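Packaging protein UL32 (Human herpesvirus 8 type M, PDB 6XF9) probably takes part in cleavage and packaging of viral genomic DNA by directing newly made capsids to nuclear replication compartments, and forms a zinc-binding pentameric ring. Local coordinates at residues Ile229-Glu237 and Phe264-Gln275. Sequence-based numbering, arbitrary orientation.
Sequences IDIWSTSSE and FFSPPLQADTSQ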
loop_
_atom_site.group_PDB
_atom_site.type_symbol
_atom_site.label_atom_id
_atom_site.label_comp_id
_atom_site.label_asym_id
_atom_site.label_seq_id
_atom_site.Cartn_x
_atom_site.Cartn_y
_atom_site.Cartn_z
ATOM N N ILE D 229 17.437 35.410 34.375
ATOM C CA ILE D 229 18.882 35.325 34.155
ATOM C C ILE D 229 19.594 34.750 35.373
ATOM O O ILE D 229 20.526 33.939 35.241
ATOM C CB ILE D 229 19.434 36.713 33.797
ATOM C CG1 ILE D 229 18.786 37.230 32.521
ATOM C CG2 ILE D 229 20.938 36.659 33.627
ATOM C CD1 ILE D 229 19.306 38.545 32.096
ATOM N N ASP D 230 19.166 35.148 36.579
ATOM C CA ASP D 230 19.791 34.652 37.803
ATOM C C ASP D 230 19.608 33.146 37.944
ATOM O O ASP D 230 20.582 32.398 38.068
ATOM C CB ASP D 230 19.207 35.375 39.014
ATOM C CG ASP D 230 19.769 34.854 40.342
ATOM O OD1 ASP D 230 20.791 34.122 40.332
ATOM O OD2 ASP D 230 19.192 35.186 41.409
ATOM N N ILE D 231 18.354 32.691 37.942
ATOM C CA ILE D 231 18.046 31.288 38.216
ATOM C C ILE D 231 18.683 30.376 37.185
ATOM O O ILE D 231 19.183 29.298 37.525
ATOM C CB ILE D 231 16.524 31.086 38.288
ATOM C CG1 ILE D 231 15.978 31.710 39.566
ATOM C CG2 ILE D 231 16.153 29.611 38.165
ATOM C CD1 ILE D 231 14.547 32.110 39.458
ATOM N N TRP D 232 18.663 30.774 35.907
ATOM C CA TRP D 232 19.140 29.860 34.867
ATOM C C TRP D 232 20.653 29.856 34.741
ATOM O O TRP D 232 21.225 28.838 34.347
ATOM C CB TRP D 232 18.488 30.192 33.521
ATOM C CG TRP D 232 17.112 29.644 33.467
ATOM C CD1 TRP D 232 15.991 30.228 33.960
ATOM C CD2 TRP D 232 16.707 28.362 32.948
ATOM N NE1 TRP D 232 14.906 29.401 33.771
ATOM C CE2 TRP D 232 15.321 28.251 33.149
ATOM C CE3 TRP D 232 17.385 27.302 32.329
ATOM C CZ2 TRP D 232 14.593 27.133 32.745
ATOM C CZ3 TRP D 232 16.660 26.184 31.933
ATOM C CH2 TRP D 232 15.278 26.111 32.143
ATOM N N SER D 233 21.333 30.938 35.116
ATOM C CA SER D 233 22.791 30.874 35.098
ATOM C C SER D 233 23.334 30.149 36.318
ATOM O O SER D 233 24.363 29.468 36.220
ATOM C CB SER D 233 23.397 32.270 35.031
ATOM O OG SER D 233 22.838 33.082 36.044
ATOM N N THR D 234 22.649 30.233 37.463
ATOM C CA THR D 234 23.172 29.526 38.622
ATOM C C THR D 234 22.910 28.031 38.530
ATOM O O THR D 234 23.628 27.259 39.165
ATOM C CB THR D 234 22.602 30.076 39.946
ATOM O OG1 THR D 234 21.168 30.042 39.955
ATOM C CG2 THR D 234 23.032 31.549 40.107
ATOM N N SER D 235 21.915 27.586 37.753
ATOM C CA SER D 235 21.611 26.154 37.720
ATOM C C SER D 235 21.595 25.550 36.315
ATOM O O SER D 235 21.041 24.463 36.142
ATOM C CB SER D 235 20.282 25.859 38.412
ATOM O OG SER D 235 19.219 26.487 37.732
ATOM N N SER D 236 22.187 26.211 35.310
ATOM C CA SER D 236 22.237 25.678 33.946
ATOM C C SER D 236 23.295 26.424 33.131
ATOM O O SER D 236 23.909 27.386 33.601
ATOM C CB SER D 236 20.879 25.798 33.248
ATOM O OG SER D 236 20.733 27.081 32.642
ATOM N N GLU D 237 23.485 25.981 31.882
ATOM C CA GLU D 237 24.418 26.604 30.950
ATOM C C GLU D 237 23.720 27.348 29.819
ATOM O O GLU D 237 24.362 27.677 28.815
ATOM C CB GLU D 237 25.320 25.534 30.343
ATOM C CG GLU D 237 24.494 24.468 29.606
ATOM C CD GLU D 237 25.320 23.321 29.036
ATOM O OE1 GLU D 237 26.495 23.153 29.446
ATOM O OE2 GLU D 237 24.783 22.583 28.170
ATOM N N PHE D 264 19.284 33.993 43.876
ATOM C CA PHE D 264 17.913 33.625 44.227
ATOM C C PHE D 264 17.837 32.158 44.583
ATOM O O PHE D 264 17.118 31.769 45.511
ATOM C CB PHE D 264 16.962 33.927 43.060
ATOM C CG PHE D 264 15.500 33.627 43.333
ATOM C CD1 PHE D 264 15.003 32.335 43.245
ATOM C CD2 PHE D 264 14.612 34.641 43.623
ATOM C CE1 PHE D 264 13.649 32.060 43.493
ATOM C CE2 PHE D 264 13.257 34.371 43.864
ATOM C CZ PHE D 264 12.784 33.083 43.799
ATOM N N PHE D 265 18.586 31.329 43.863
ATOM C CA PHE D 265 18.415 29.893 43.956
ATOM C C PHE D 265 19.753 29.176 43.980
ATOM O O PHE D 265 20.607 29.420 43.120
ATOM C CB PHE D 265 17.579 29.450 42.750
ATOM C CG PHE D 265 17.510 27.980 42.546
ATOM C CD1 PHE D 265 16.979 27.159 43.525
ATOM C CD2 PHE D 265 17.919 27.424 41.345
ATOM C CE1 PHE D 265 16.886 25.797 43.327
ATOM C CE2 PHE D 265 17.828 26.064 41.134
ATOM C CZ PHE D 265 17.308 25.243 42.129
ATOM N N SER D 266 19.903 28.263 44.945
ATOM C CA SER D 266 21.079 27.407 45.076
ATOM C C SER D 266 20.656 25.959 44.842
ATOM O O SER D 266 19.855 25.418 45.629
ATOM C CB SER D 266 21.728 27.557 46.456
ATOM O OG SER D 266 20.818 27.199 47.482
ATOM N N PRO D 267 21.174 25.281 43.817
ATOM C CA PRO D 267 20.712 23.913 43.512
ATOM C C PRO D 267 21.358 22.889 44.425
ATOM O O PRO D 267 22.541 23.008 44.787
ATOM C CB PRO D 267 21.156 23.700 42.055
ATOM C CG PRO D 267 22.313 24.618 41.874
ATOM C CD PRO D 267 22.060 25.821 42.769
ATOM N N PRO D 268 20.634 21.825 44.748
ATOM C CA PRO D 268 21.225 20.731 45.524
ATOM C C PRO D 268 22.296 19.979 44.740
ATOM O O PRO D 268 22.397 20.048 43.512
ATOM C CB PRO D 268 20.031 19.816 45.825
ATOM C CG PRO D 268 18.995 20.164 44.788
ATOM C CD PRO D 268 19.205 21.613 44.454
ATOM N N LEU D 269 23.111 19.244 45.487
ATOM C CA LEU D 269 23.978 18.271 44.853
ATOM C C LEU D 269 23.154 17.030 44.518
ATOM O O LEU D 269 22.040 16.839 45.024
ATOM C CB LEU D 269 25.129 17.894 45.781
ATOM C CG LEU D 269 25.747 18.978 46.660
ATOM C CD1 LEU D 269 26.604 18.303 47.699
ATOM C CD2 LEU D 269 26.564 19.972 45.836
ATOM N N GLN D 270 23.728 16.163 43.685
ATOM C CA GLN D 270 23.010 15.055 43.055
ATOM C C GLN D 270 21.917 15.540 42.095
ATOM O O GLN D 270 20.981 14.788 41.778
ATOM C CB GLN D 270 22.415 14.105 44.108
ATOM N N ALA D 271 22.016 16.783 41.609
ATOM C CA ALA D 271 21.108 17.308 40.598
ATOM C C ALA D 271 21.882 17.762 39.367
ATOM O O ALA D 271 23.012 18.259 39.465
ATOM C CB ALA D 271 20.277 18.481 41.138
ATOM N N ASP D 272 21.231 17.632 38.209
ATOM C CA ASP D 272 21.793 17.960 36.897
ATOM C C ASP D 272 21.734 19.474 36.759
ATOM O O ASP D 272 20.730 20.043 36.337
ATOM C CB ASP D 272 21.015 17.242 35.795
ATOM C CG ASP D 272 21.629 17.422 34.406
ATOM O OD1 ASP D 272 22.243 18.474 34.124
ATOM O OD2 ASP D 272 21.504 16.492 33.588
ATOM N N THR D 273 22.822 20.133 37.165
ATOM C CA THR D 273 22.942 21.585 37.117
ATOM C C THR D 273 23.374 22.135 35.747
ATOM O O THR D 273 23.850 23.278 35.693
ATOM C CB THR D 273 23.918 22.057 38.202
ATOM O OG1 THR D 273 25.246 21.585 37.913
ATOM C CG2 THR D 273 23.483 21.501 39.551
ATOM N N SER D 274 23.229 21.391 34.646
ATOM C CA SER D 274 23.470 21.948 33.318
ATOM C C SER D 274 22.189 22.174 32.522
ATOM O O SER D 274 22.242 22.783 31.444
ATOM C CB SER D 274 24.407 21.051 32.512
ATOM O OG SER D 274 23.746 19.843 32.208
ATOM N N GLN D 275 21.050 21.705 33.028
ATOM C CA GLN D 275 19.774 21.734 32.331
ATOM C C GLN D 275 18.739 22.590 33.039
ATOM O O GLN D 275 17.599 22.656 32.574
ATOM C CB GLN D 275 19.215 20.311 32.195
ATOM C CG GLN D 275 19.842 19.456 31.120
ATOM C CD GLN D 275 19.187 18.096 31.029
ATOM O OE1 GLN D 275 18.148 17.931 30.392
ATOM N NE2 GLN D 275 19.785 17.116 31.667
#
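The last turns of helix 225-235 are flanked on one side by the irregular chain 264-275, which picks up beyond a linker that is not modelled, runs beside Asp230, Ile231 and Thr234, and loops back past Ser235 to Glu237. At the upstream end Asp230 binds the backbone of Phe264: OD2 accepts from Phe264 N at 2.7 Å, with an N-H...O angle of 161°, on its syn side and 16° out of the carboxylate plane. With CG anti to the backbone N (chi1 177°), the carboxylate swings out to this amide and stands almost perpendicular to the phenyl ring. Ile231 lies alongside Phe264, its CD1 3.8 Å from Phe264 CD1, and both side chains also pack on Leu21 of helix 14-22 and Met93 of helix 89-106. Phe265 turns its ring edge to Ser235, whose CB is 3.7 Å from Phe265 CE2; over one face of the same ring sits Pro267 N, 4.2 Å above the plane. Ser235 OG is turned back to the helix and donates to Ile231 O at 2.8 Å, so that CB and OG both meet the ring edge near CE2, OG in the ring plane. Farther along, the backbones meet at a single bridge between Ser236 and Gln275, and Glu237 N makes a weak bond to Ser274 O. The returning chain is shaped by an Asx turn: Asp272 OD1 accepts from both Ser274 N and Ser274 OG, while Gln275 NE2 reaches Asp272 OD2 at 2.7 Å from above the carboxylate plane. The contact thus joins a short, nearly straight carboxylate-amide bond at one end to weak backbone pairing at the other, with apolar packing between; the paired donors on Asp272 OD1 would fix that carboxylate and the bend of the loop.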